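Long-range contacts in putative acetoin utilization protein, acetoin dehydrogenase (Thermus thermophilus, PDB 5AWE), which is of unknown function but, with its paired CBS domains and an ACT domain, probably responds to binding of a small-molecule ligand: residues P11-P16 against R34-E39; P19-I24 against L71-T76; V88-P93 against L109-G114; V145-V150 against A200-V205; A164-I169 against L181-V186. All coordinates share one frame; numbering follows the deposited sequence.

Interaction 1 (P11-P16 against R34-E39); sequences PVVVAP and RLPVME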
# COMPACT_ATOMS: atom_id res chain seq x y z
N PRO A 11 -27.93 10.01 10.64
CA PRO A 11 -26.60 9.45 10.41
C PRO A 11 -26.01 9.94 9.09
O PRO A 11 -26.73 10.48 8.24
CB PRO A 11 -26.83 7.95 10.41
CG PRO A 11 -28.23 7.80 9.92
CD PRO A 11 -28.98 8.99 10.46
N VAL A 12 -24.71 9.74 8.92
CA VAL A 12 -24.05 10.07 7.67
C VAL A 12 -24.41 9.01 6.64
O VAL A 12 -24.40 7.82 6.95
CB VAL A 12 -22.52 10.09 7.83
CG1 VAL A 12 -21.86 10.40 6.50
CG2 VAL A 12 -22.14 11.13 8.88
N VAL A 13 -24.73 9.43 5.43
CA VAL A 13 -25.00 8.46 4.38
C VAL A 13 -24.05 8.74 3.24
O VAL A 13 -23.28 9.69 3.27
CB VAL A 13 -26.46 8.54 3.88
CG1 VAL A 13 -27.42 8.38 5.05
CG2 VAL A 13 -26.71 9.86 3.17
N VAL A 14 -24.09 7.89 2.23
CA VAL A 14 -23.13 7.98 1.16
C VAL A 14 -23.87 7.52 -0.09
O VAL A 14 -24.98 6.98 0.02
CB VAL A 14 -21.90 7.07 1.49
CG1 VAL A 14 -22.05 5.70 0.85
CG2 VAL A 14 -20.62 7.76 1.08
N ALA A 15 -23.29 7.76 -1.26
CA ALA A 15 -23.91 7.33 -2.52
C ALA A 15 -23.08 6.20 -3.13
O ALA A 15 -21.87 6.12 -2.93
CB ALA A 15 -24.00 8.51 -3.49
N PRO A 16 -23.73 5.31 -3.91
CA PRO A 16 -23.05 4.18 -4.55
C PRO A 16 -21.79 4.55 -5.34
O PRO A 16 -20.84 3.77 -5.40
CB PRO A 16 -24.13 3.58 -5.45
CG PRO A 16 -25.43 4.05 -4.86
CD PRO A 16 -25.14 5.41 -4.32
N ARG A 34 -20.38 2.23 10.27
CA ARG A 34 -21.14 1.74 9.13
C ARG A 34 -21.81 2.90 8.41
O ARG A 34 -22.07 3.95 8.99
CB ARG A 34 -22.17 0.71 9.59
CG ARG A 34 -23.11 1.21 10.64
CD ARG A 34 -23.51 0.10 11.58
NE ARG A 34 -22.45 -0.26 12.51
CZ ARG A 34 -21.92 -1.48 12.61
NH1 ARG A 34 -22.36 -2.46 11.82
NH2 ARG A 34 -20.97 -1.73 13.50
N LEU A 35 -22.08 2.70 7.13
CA LEU A 35 -22.50 3.79 6.28
C LEU A 35 -23.64 3.34 5.36
O LEU A 35 -23.41 2.64 4.38
CB LEU A 35 -21.32 4.27 5.44
CG LEU A 35 -20.95 5.75 5.39
CD1 LEU A 35 -21.34 6.45 6.68
CD2 LEU A 35 -19.46 5.88 5.13
N PRO A 36 -24.88 3.71 5.70
CA PRO A 36 -25.98 3.28 4.83
C PRO A 36 -25.79 3.98 3.49
O PRO A 36 -25.20 5.05 3.44
CB PRO A 36 -27.23 3.77 5.56
CG PRO A 36 -26.75 4.87 6.45
CD PRO A 36 -25.34 4.53 6.83
N VAL A 37 -26.24 3.35 2.40
CA VAL A 37 -26.04 3.91 1.07
C VAL A 37 -27.36 4.32 0.42
O VAL A 37 -28.20 3.48 0.12
CB VAL A 37 -25.32 2.90 0.15
CG1 VAL A 37 -25.03 3.55 -1.21
CG2 VAL A 37 -24.02 2.44 0.80
N MSE A 38 -27.52 5.63 0.20
CA MSE A 38 -28.73 6.19 -0.41
C MSE A 38 -28.61 6.40 -1.92
O MSE A 38 -27.58 6.83 -2.43
CB MSE A 38 -29.09 7.54 0.23
CG MSE A 38 -29.32 7.48 1.74
SE MSE A 38 -30.62 6.34 2.16
CE MSE A 38 -32.10 7.25 1.61
N GLU A 39 -29.69 6.10 -2.64
CA GLU A 39 -29.79 6.43 -4.05
C GLU A 39 -31.27 6.62 -4.41
O GLU A 39 -32.13 5.86 -3.98
CB GLU A 39 -29.19 5.31 -4.90
CG GLU A 39 -29.12 5.63 -6.39
CD GLU A 39 -28.46 4.53 -7.19
OE1 GLU A 39 -28.83 3.35 -6.99
OE2 GLU A 39 -27.57 4.84 -8.02
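V12 and L35 open a contact within the first CBS domain. It joins the loop that leads into helix 20-30 to strand 34-39, which follows that helix. V12 has CG1 anti to its backbone N (chi1 179°), and CG1 meets L35 CD1 at 4.0 Å. Helix 20-30 also touches both residues, through L26 and K30 at V12 and L27 at L35. The carbonyl of V12 lies against the ring of P36, with V12 O 3.4 Å from P36 CD. M38 CG packs against V13 CB and both V13 methyls, with V13 CB nearest at 3.7 Å. V13 CG1 also reaches the ring of P36, and the two side chains cross at about a right angle. V14 carries the single backbone bridge, opposite V37. Its N-H gives a bent bond to P36 O (3.3 Å, 135° at the hydrogen). Its O accepts a shorter bond from M38 N, 2.9 Å long and nearly along the C=O axis. V14 CG1 packs on V37 CG2 at 3.8 Å, in the buried part of the contact. A15 turns its CB away, and its O takes a hydrogen bond from T18 OG1. P16 closes the segment with its ring on V37. V37 has CG1 anti to its backbone N (chi1 -176°), and this methyl lies 3.6 Å from P16 CD. An alanine at P16 would probably leave V37 CG1 less well packed and open a gap beside the M38 carbonyl. At the outer end P16 CG rests 3.9 Å from E39 CD.

Interaction 2 (P19-I24 against L71-T76); sequences PVLEAI and LLAKLT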
# COMPACT_ATOMS: atom_id res chain seq x y z
N PRO A 19 -16.42 7.18 -3.94
CA PRO A 19 -15.22 6.34 -4.02
C PRO A 19 -14.96 5.67 -2.68
O PRO A 19 -15.11 6.30 -1.63
CB PRO A 19 -14.10 7.32 -4.39
CG PRO A 19 -14.80 8.55 -4.89
CD PRO A 19 -16.10 8.60 -4.12
N VAL A 20 -14.56 4.40 -2.71
CA VAL A 20 -14.30 3.65 -1.49
C VAL A 20 -13.42 4.44 -0.52
O VAL A 20 -13.70 4.48 0.68
CB VAL A 20 -13.64 2.28 -1.80
CG1 VAL A 20 -13.15 1.61 -0.52
CG2 VAL A 20 -14.65 1.36 -2.49
N LEU A 21 -12.37 5.07 -1.03
CA LEU A 21 -11.42 5.73 -0.14
C LEU A 21 -11.96 7.03 0.45
O LEU A 21 -11.51 7.47 1.50
CB LEU A 21 -10.09 5.99 -0.87
CG LEU A 21 -10.07 6.64 -2.25
CD1 LEU A 21 -10.28 8.15 -2.15
CD2 LEU A 21 -8.73 6.33 -2.92
N GLU A 22 -12.94 7.62 -0.22
CA GLU A 22 -13.58 8.81 0.33
C GLU A 22 -14.52 8.39 1.45
O GLU A 22 -14.61 9.05 2.48
CB GLU A 22 -14.36 9.55 -0.76
CG GLU A 22 -14.28 11.07 -0.65
CD GLU A 22 -14.43 11.57 0.79
OE1 GLU A 22 -15.55 11.99 1.16
OE2 GLU A 22 -13.42 11.54 1.54
N ALA A 23 -15.23 7.28 1.25
CA ALA A 23 -16.14 6.77 2.26
C ALA A 23 -15.37 6.49 3.55
O ALA A 23 -15.82 6.83 4.63
CB ALA A 23 -16.81 5.50 1.76
N ILE A 24 -14.19 5.89 3.41
CA ILE A 24 -13.36 5.55 4.56
C ILE A 24 -13.03 6.78 5.39
O ILE A 24 -13.21 6.78 6.61
CB ILE A 24 -12.04 4.87 4.11
CG1 ILE A 24 -12.34 3.50 3.51
CG2 ILE A 24 -11.09 4.75 5.30
CD1 ILE A 24 -11.11 2.74 3.04
N LEU A 71 -6.34 0.65 -8.41
CA LEU A 71 -7.63 -0.03 -8.38
C LEU A 71 -8.49 0.39 -7.19
O LEU A 71 -9.69 0.60 -7.35
CB LEU A 71 -7.42 -1.54 -8.40
CG LEU A 71 -6.99 -2.11 -9.75
CD1 LEU A 71 -7.00 -3.63 -9.70
CD2 LEU A 71 -7.91 -1.61 -10.86
N LEU A 72 -7.88 0.53 -6.02
CA LEU A 72 -8.61 0.98 -4.83
C LEU A 72 -9.09 2.40 -5.08
O LEU A 72 -10.21 2.76 -4.72
CB LEU A 72 -7.71 0.97 -3.60
CG LEU A 72 -6.70 -0.17 -3.45
CD1 LEU A 72 -5.39 0.41 -2.94
CD2 LEU A 72 -7.22 -1.22 -2.49
N ALA A 73 -8.23 3.20 -5.70
CA ALA A 73 -8.51 4.62 -5.93
C ALA A 73 -9.79 4.80 -6.71
O ALA A 73 -10.48 5.81 -6.56
CB ALA A 73 -7.34 5.26 -6.67
N LYS A 74 -10.12 3.83 -7.56
CA LYS A 74 -11.29 3.95 -8.42
C LYS A 74 -12.46 3.04 -8.03
O LYS A 74 -13.56 3.17 -8.57
CB LYS A 74 -10.88 3.68 -9.87
CG LYS A 74 -10.20 4.87 -10.53
CD LYS A 74 -9.50 4.49 -11.84
CE LYS A 74 -10.42 3.73 -12.78
NZ LYS A 74 -10.65 2.32 -12.33
N LEU A 75 -12.23 2.13 -7.09
CA LEU A 75 -13.32 1.28 -6.61
C LEU A 75 -14.39 2.16 -5.96
O LEU A 75 -14.07 3.07 -5.19
CB LEU A 75 -12.78 0.26 -5.59
CG LEU A 75 -13.68 -0.91 -5.19
CD1 LEU A 75 -13.97 -1.79 -6.41
CD2 LEU A 75 -12.98 -1.74 -4.12
N THR A 76 -15.65 1.91 -6.29
CA THR A 76 -16.77 2.68 -5.73
C THR A 76 -17.55 1.88 -4.69
O THR A 76 -17.53 0.66 -4.68
CB THR A 76 -17.75 3.11 -6.84
OG1 THR A 76 -18.36 1.96 -7.43
CG2 THR A 76 -17.01 3.90 -7.92
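V20 turns CG1 anti to its backbone N (chi1 170°), and its CG2, beside that N, meets L75. V20 CG2 sits 3.2 Å from L75 O and 3.7 Å from L75 CG. In L21, CG takes the crowded position between the backbone N and the carbonyl carbon (chi1 49°). Further out, L21 CD2 reaches A73 CA at 3.5 Å and A73 CB at 4.1 Å. The one hydrogen bond between the segments is nearly straight: V20 N gives its hydrogen to L75 O over 2.9 Å, at 175°. P19, at the N-cap position of helix 20-30, lies against T76, with 4.3 Å between P19 CA and T76 CA. L52 of helix 49-53 also packs on V20, and Y70 of the second subunit packs on L21. The contact thus ties the start of helix 20-30, in the first CBS domain, to the chain leaving helix 65-74. A carbonyl oxygen that accepts a first-turn N-H, the donor tilted from the carbonyl plane, probably also gains from the partial positive charge of that helix end, and apolar contacts of V20 and L21 add to it.

Interaction 3 (V88-P93 against L109-G114); sequences VEADAP and LPVMEG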
# COMPACT_ATOMS: atom_id res chain seq x y z
N VAL A 88 -34.55 -2.04 10.97
CA VAL A 88 -35.65 -2.05 11.93
C VAL A 88 -36.46 -0.77 11.82
O VAL A 88 -35.93 0.29 11.47
CB VAL A 88 -35.16 -2.16 13.39
CG1 VAL A 88 -35.27 -3.59 13.87
CG2 VAL A 88 -33.74 -1.66 13.50
N GLU A 89 -37.74 -0.87 12.15
CA GLU A 89 -38.61 0.30 12.17
C GLU A 89 -38.35 1.10 13.44
O GLU A 89 -38.10 0.54 14.50
CB GLU A 89 -40.08 -0.13 12.13
CG GLU A 89 -40.32 -1.44 11.39
CD GLU A 89 -40.03 -2.66 12.25
OE1 GLU A 89 -40.88 -3.01 13.10
OE2 GLU A 89 -38.95 -3.28 12.08
N ALA A 90 -38.39 2.42 13.32
CA ALA A 90 -38.17 3.29 14.47
C ALA A 90 -39.09 2.91 15.64
O ALA A 90 -38.67 2.93 16.80
CB ALA A 90 -38.40 4.75 14.06
N ASP A 91 -40.33 2.56 15.32
CA ASP A 91 -41.35 2.32 16.34
C ASP A 91 -41.34 0.89 16.83
O ASP A 91 -42.24 0.48 17.55
CB ASP A 91 -42.74 2.65 15.79
CG ASP A 91 -43.19 1.67 14.72
OD1 ASP A 91 -43.06 0.44 14.94
OD2 ASP A 91 -43.66 2.12 13.66
N ALA A 92 -40.33 0.13 16.44
CA ALA A 92 -40.24 -1.26 16.87
C ALA A 92 -39.72 -1.37 18.30
O ALA A 92 -39.08 -0.44 18.81
CB ALA A 92 -39.33 -2.03 15.94
N PRO A 93 -40.02 -2.49 18.97
CA PRO A 93 -39.51 -2.60 20.34
C PRO A 93 -37.99 -2.72 20.29
O PRO A 93 -37.44 -3.33 19.37
CB PRO A 93 -40.18 -3.86 20.89
CG PRO A 93 -40.62 -4.63 19.68
CD PRO A 93 -40.88 -3.62 18.60
N LEU A 109 -27.47 -1.19 12.62
CA LEU A 109 -28.76 -1.39 11.98
C LEU A 109 -29.40 -0.07 11.55
O LEU A 109 -29.66 0.80 12.38
CB LEU A 109 -29.70 -2.09 12.97
CG LEU A 109 -30.40 -3.41 12.63
CD1 LEU A 109 -29.44 -4.38 11.94
CD2 LEU A 109 -30.93 -4.01 13.94
N PRO A 110 -29.63 0.10 10.25
CA PRO A 110 -30.25 1.36 9.82
C PRO A 110 -31.67 1.40 10.39
O PRO A 110 -32.35 0.37 10.42
CB PRO A 110 -30.24 1.26 8.29
CG PRO A 110 -29.15 0.28 7.98
CD PRO A 110 -29.17 -0.71 9.11
N VAL A 111 -32.11 2.56 10.85
CA VAL A 111 -33.45 2.66 11.40
C VAL A 111 -34.34 3.38 10.41
O VAL A 111 -33.98 4.42 9.86
CB VAL A 111 -33.47 3.40 12.76
CG1 VAL A 111 -34.90 3.45 13.30
CG2 VAL A 111 -32.55 2.69 13.75
N MSE A 112 -35.52 2.82 10.19
CA MSE A 112 -36.40 3.27 9.12
C MSE A 112 -37.75 3.73 9.66
O MSE A 112 -38.17 3.33 10.74
CB MSE A 112 -36.63 2.13 8.12
CG MSE A 112 -35.35 1.56 7.53
SE MSE A 112 -34.46 2.80 6.57
CE MSE A 112 -35.64 3.13 5.31
N GLU A 113 -38.41 4.58 8.89
CA GLU A 113 -39.86 4.69 8.95
C GLU A 113 -40.42 4.28 7.59
O GLU A 113 -40.47 5.07 6.64
CB GLU A 113 -40.27 6.12 9.29
CG GLU A 113 -39.88 6.52 10.71
CD GLU A 113 -40.20 7.96 11.02
OE1 GLU A 113 -40.91 8.59 10.21
OE2 GLU A 113 -39.75 8.46 12.07
N GLY A 114 -40.83 3.02 7.50
CA GLY A 114 -41.16 2.46 6.20
C GLY A 114 -39.98 2.58 5.25
O GLY A 114 -38.95 1.92 5.42
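L109 meets one methyl of V88, CG2, with its CB, CG and CD2 in turn. L109 CB is 4.1 Å from V88 CG2. L109 CG comes to 3.9 Å from V88 CG2, and L109 CD2 at the tip to 3.7 Å from it. The two side chains cross at about a right angle. L100 of helix 94-103 packs on both, so the pair belongs to the buried layer between sheet and helix. V111 makes a second apolar contact further along. It has CG1 anti to its backbone N (chi1 -179°), and this methyl lies 3.5 Å from A90 CA and 3.8 Å from A90 CB. The backbones are joined by three bonds. V88 N to P110 O is weak, and M112 N bonds to V88 O at 2.9 Å. A90 N to M112 O is shorter, at 2.7 Å. After E89 the chain leaves the strand through a type I turn from E89 to A92. E113 touches A90 CB with its CG, while its OE2 turns to R4, outside the two segments, in a salt bridge. Strand 88-89 and strand 108-113 run parallel with helix 94-103 between them in sequence, the beta-alpha-beta crossover of a CBS domain.

Interaction 4 (V145-V150 against A200-V205); sequences VDIPDV and AGERVV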
# COMPACT_ATOMS: atom_id res chain seq x y z
N VAL A 145 -32.86 -16.07 42.98
CA VAL A 145 -33.78 -16.82 43.83
C VAL A 145 -34.50 -17.88 43.03
O VAL A 145 -34.90 -17.65 41.88
CB VAL A 145 -34.80 -15.87 44.50
CG1 VAL A 145 -35.41 -14.95 43.46
CG2 VAL A 145 -35.89 -16.67 45.19
N ASP A 146 -34.66 -19.05 43.64
CA ASP A 146 -35.38 -20.16 43.02
C ASP A 146 -36.78 -20.25 43.60
O ASP A 146 -36.95 -20.50 44.80
CB ASP A 146 -34.65 -21.48 43.26
CG ASP A 146 -33.38 -21.59 42.44
OD1 ASP A 146 -33.26 -20.89 41.41
OD2 ASP A 146 -32.49 -22.38 42.82
N ILE A 147 -37.78 -20.04 42.75
CA ILE A 147 -39.17 -20.16 43.17
C ILE A 147 -39.77 -21.36 42.47
O ILE A 147 -39.29 -21.78 41.40
CB ILE A 147 -39.98 -18.91 42.79
CG1 ILE A 147 -39.90 -18.67 41.27
CG2 ILE A 147 -39.47 -17.70 43.56
CD1 ILE A 147 -40.82 -17.57 40.77
N PRO A 148 -40.82 -21.96 43.05
CA PRO A 148 -41.43 -23.12 42.40
C PRO A 148 -41.91 -22.67 41.03
O PRO A 148 -42.28 -21.51 40.85
CB PRO A 148 -42.60 -23.48 43.32
CG PRO A 148 -42.25 -22.87 44.63
CD PRO A 148 -41.49 -21.61 44.31
N ASP A 149 -41.88 -23.56 40.04
CA ASP A 149 -42.33 -23.16 38.72
C ASP A 149 -43.81 -23.44 38.50
O ASP A 149 -44.19 -24.06 37.50
CB ASP A 149 -41.49 -23.84 37.63
CG ASP A 149 -41.79 -25.32 37.49
OD1 ASP A 149 -42.05 -25.99 38.51
OD2 ASP A 149 -41.74 -25.82 36.34
N VAL A 150 -44.64 -22.98 39.43
CA VAL A 150 -46.09 -22.97 39.25
C VAL A 150 -46.54 -21.54 39.01
O VAL A 150 -45.99 -20.60 39.59
CB VAL A 150 -46.83 -23.55 40.47
CG1 VAL A 150 -46.35 -24.97 40.75
CG2 VAL A 150 -46.61 -22.66 41.69
N ALA A 200 -39.93 -16.28 54.33
CA ALA A 200 -41.19 -16.59 53.67
C ALA A 200 -41.07 -17.90 52.90
O ALA A 200 -41.89 -18.20 52.03
CB ALA A 200 -41.58 -15.46 52.72
N GLY A 201 -40.03 -18.68 53.21
CA GLY A 201 -39.87 -19.99 52.62
C GLY A 201 -39.33 -20.04 51.20
O GLY A 201 -39.35 -21.09 50.55
N GLU A 202 -38.86 -18.90 50.69
CA GLU A 202 -38.30 -18.87 49.35
C GLU A 202 -36.85 -19.34 49.38
O GLU A 202 -36.19 -19.27 50.42
CB GLU A 202 -38.39 -17.45 48.78
CG GLU A 202 -38.74 -17.40 47.31
CD GLU A 202 -40.16 -17.85 47.02
OE1 GLU A 202 -40.32 -18.91 46.38
OE2 GLU A 202 -41.11 -17.15 47.44
N ARG A 203 -36.35 -19.83 48.25
CA ARG A 203 -35.03 -20.45 48.21
C ARG A 203 -33.97 -19.52 47.63
O ARG A 203 -33.80 -19.45 46.41
CB ARG A 203 -35.09 -21.74 47.38
CG ARG A 203 -33.93 -22.68 47.64
CD ARG A 203 -33.94 -23.89 46.71
NE ARG A 203 -32.62 -24.23 46.16
CZ ARG A 203 -31.45 -23.75 46.58
NH1 ARG A 203 -31.38 -22.87 47.57
NH2 ARG A 203 -30.33 -24.14 45.99
N VAL A 204 -33.25 -18.82 48.50
CA VAL A 204 -32.35 -17.75 48.08
C VAL A 204 -30.97 -18.28 47.72
O VAL A 204 -30.20 -18.67 48.59
CB VAL A 204 -32.21 -16.67 49.18
CG1 VAL A 204 -31.23 -15.58 48.72
CG2 VAL A 204 -33.57 -16.05 49.48
N VAL A 205 -30.66 -18.26 46.42
CA VAL A 205 -29.43 -18.86 45.92
C VAL A 205 -28.19 -18.02 46.24
O VAL A 205 -27.22 -18.54 46.79
CB VAL A 205 -29.51 -19.08 44.40
CG1 VAL A 205 -28.25 -19.76 43.90
CG2 VAL A 205 -30.73 -19.92 44.05
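The guanidinium of R203 has D146 OD2 over one face. The carboxylate and guanidinium planes stand 81° apart, and D146 OD2 lies 3.8 Å from R203 NE. This is a long salt bridge of charges only, since no N-H points at the oxygen. The stronger partner of D146 OD2 is R180, which forms a salt bridge to it. V205 CG2 also touches the carboxylate, 3.3 Å from D146 OD2. Between the backbones D146 N bonds to R203 O at 2.9 Å, nearly straight at 171°. On the other face of the sheet V145 turns CG2 anti to its backbone N, and CG2 meets E202 CG at 3.6 Å. The E202 chain bends at chi2 (68°). E202 OE1 lies 3.2 Å from I147 CG2 and 3.6 Å from P148 CD. An alanine at E202 would probably leave the V145 and I147 methyls less covered on this side. The strands are antiparallel neighbours in the ACT domain sheet, with strand 203-209 outermost within the chain. Helix 193-199 ends in a Schellman motif at G201 just before it. Helix 153-158 touches I147, P148 and E202, and strand 178-186 flanks strand 141-148.

Interaction 5 (A164-I169 against L181-V186); sequences ANIVSI and LVMRVV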
# COMPACT_ATOMS: atom_id res chain seq x y z
N ALA A 164 -39.29 -2.47 49.98
CA ALA A 164 -38.40 -2.23 48.83
C ALA A 164 -39.12 -2.47 47.51
O ALA A 164 -40.21 -3.05 47.48
CB ALA A 164 -37.16 -3.12 48.93
N ASN A 165 -38.50 -2.03 46.41
CA ASN A 165 -39.09 -2.14 45.08
C ASN A 165 -38.36 -3.16 44.22
O ASN A 165 -37.15 -3.35 44.37
CB ASN A 165 -39.06 -0.79 44.36
CG ASN A 165 -39.91 0.25 45.04
OD1 ASN A 165 -41.13 0.27 44.88
ND2 ASN A 165 -39.26 1.14 45.80
N ILE A 166 -39.09 -3.79 43.31
CA ILE A 166 -38.48 -4.59 42.26
C ILE A 166 -38.37 -3.74 41.00
O ILE A 166 -39.33 -3.08 40.59
CB ILE A 166 -39.34 -5.81 41.94
CG1 ILE A 166 -39.50 -6.66 43.20
CG2 ILE A 166 -38.72 -6.60 40.80
CD1 ILE A 166 -40.78 -7.47 43.21
N VAL A 167 -37.19 -3.75 40.39
CA VAL A 167 -36.96 -2.99 39.15
C VAL A 167 -36.91 -3.89 37.92
O VAL A 167 -37.30 -3.48 36.82
CB VAL A 167 -35.66 -2.17 39.25
CG1 VAL A 167 -35.34 -1.50 37.93
CG2 VAL A 167 -35.81 -1.11 40.34
N SER A 168 -36.44 -5.13 38.10
CA SER A 168 -36.42 -6.08 37.00
C SER A 168 -36.23 -7.52 37.45
O SER A 168 -35.55 -7.79 38.45
CB SER A 168 -35.33 -5.73 35.99
OG SER A 168 -34.05 -5.92 36.55
N ILE A 169 -36.83 -8.43 36.70
CA ILE A 169 -36.70 -9.86 36.93
C ILE A 169 -36.29 -10.52 35.63
O ILE A 169 -36.89 -10.25 34.58
CB ILE A 169 -38.03 -10.47 37.42
CG1 ILE A 169 -38.35 -9.94 38.83
CG2 ILE A 169 -37.95 -11.98 37.45
CD1 ILE A 169 -39.76 -10.24 39.29
N LEU A 181 -34.62 -17.07 39.18
CA LEU A 181 -34.77 -15.67 38.84
C LEU A 181 -33.56 -14.85 39.26
O LEU A 181 -33.01 -15.04 40.35
CB LEU A 181 -36.03 -15.09 39.50
CG LEU A 181 -37.32 -15.87 39.26
CD1 LEU A 181 -38.45 -15.26 40.08
CD2 LEU A 181 -37.66 -15.88 37.77
N VAL A 182 -33.13 -13.94 38.39
CA VAL A 182 -32.21 -12.90 38.80
C VAL A 182 -33.04 -11.63 38.96
O VAL A 182 -33.68 -11.16 38.01
CB VAL A 182 -31.06 -12.70 37.76
CG1 VAL A 182 -30.14 -11.57 38.18
CG2 VAL A 182 -30.25 -13.99 37.64
N MSE A 183 -33.04 -11.09 40.17
CA MSE A 183 -33.98 -10.04 40.52
C MSE A 183 -33.18 -8.87 41.08
O MSE A 183 -32.29 -9.06 41.90
CB MSE A 183 -34.97 -10.55 41.58
CG MSE A 183 -36.14 -9.61 41.89
SE MSE A 183 -37.10 -10.12 43.36
CE MSE A 183 -38.64 -9.75 42.85
N ARG A 184 -33.48 -7.66 40.61
CA ARG A 184 -32.85 -6.48 41.17
C ARG A 184 -33.86 -5.69 41.95
O ARG A 184 -34.92 -5.35 41.45
CB ARG A 184 -32.23 -5.64 40.05
CG ARG A 184 -30.91 -6.21 39.58
CD ARG A 184 -30.38 -5.56 38.33
NE ARG A 184 -29.19 -6.26 37.86
CZ ARG A 184 -27.95 -6.06 38.33
NH1 ARG A 184 -27.74 -5.16 39.28
NH2 ARG A 184 -26.93 -6.74 37.84
N VAL A 185 -33.53 -5.43 43.21
CA VAL A 185 -34.44 -4.73 44.11
C VAL A 185 -33.74 -3.49 44.65
O VAL A 185 -32.51 -3.49 44.82
CB VAL A 185 -34.88 -5.64 45.28
CG1 VAL A 185 -35.69 -6.84 44.74
CG2 VAL A 185 -33.64 -6.12 46.05
N VAL A 186 -34.51 -2.44 44.91
CA VAL A 186 -33.96 -1.18 45.36
C VAL A 186 -34.85 -0.54 46.42
O VAL A 186 -35.97 -0.99 46.67
CB VAL A 186 -33.83 -0.16 44.21
CG1 VAL A 186 -32.88 -0.70 43.13
CG2 VAL A 186 -35.20 0.14 43.63
O HOH W 1 -32.68 -8.65 36.74
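I169 and M183 form the tightly packed side of this contact. Their side chains lie side by side and point the same way, with I169 CG1 3.8 Å from M183 CG. I169 CG2 stands anti to the backbone N and meets L181 CD2 at 3.9 Å. I166 and V185 share this buried face. Helix 153-158 packs on it, with L154 on I169, M157 on L181 and M183, and A158 on I166. The other face is more polar and opens at one end. There N165 and V186 are partly exposed, and N165 CB only grazes V186 CG2. V167 crosses V186 at about a right angle, CG2 to CG2 at 3.6 Å. Further along, S168 and R184 are buried and have polar partners. A water gives one hydrogen to S168 OG (3.1 Å) and another to V182 O (3.0 Å). S168 OG also hydrogen-bonds to L134 O. R184 NH1 hydrogen-bonds to G210 O, and R184 NH2 forms a salt bridge with E95 of the fourth subunit. Four backbone bonds join the strands. N165 and V186 exchange two, and N165 N to V186 O is short at 2.7 Å. V167 N then bonds to R184 O at 3.0 Å, and R184 N to S168 O. The register slips by one residue between I166 and S168. The fourth subunit meets strand 165-175 here, with I169 packing on I169 of that subunit. The arrangement is an antiparallel beta hairpin carrying a beta bulge, set in the four-stranded sheet of the ACT domain.

Interactions 1 and 2 touch each other around the first CBS domain; interaction 2 ties its helix 20-30 to the segment after helix 65-74. Interaction 3 is the counterpart of interaction 1 in the second CBS domain, joining a pre-helix segment to a strand, and is more buried. Interactions 4 and 5 share the ACT sheet. V145 O and L181 N, 2.8 Å apart, probably bond between them. Interaction 5 is buried and rich in strand bonds and methyl packing. Interaction 4, at the outer strand, brings charged groups to the contact between its segments; in interaction 5 the charge of R184 is turned to partners outside. Interactions 2, 3 and 5 also reach other subunits.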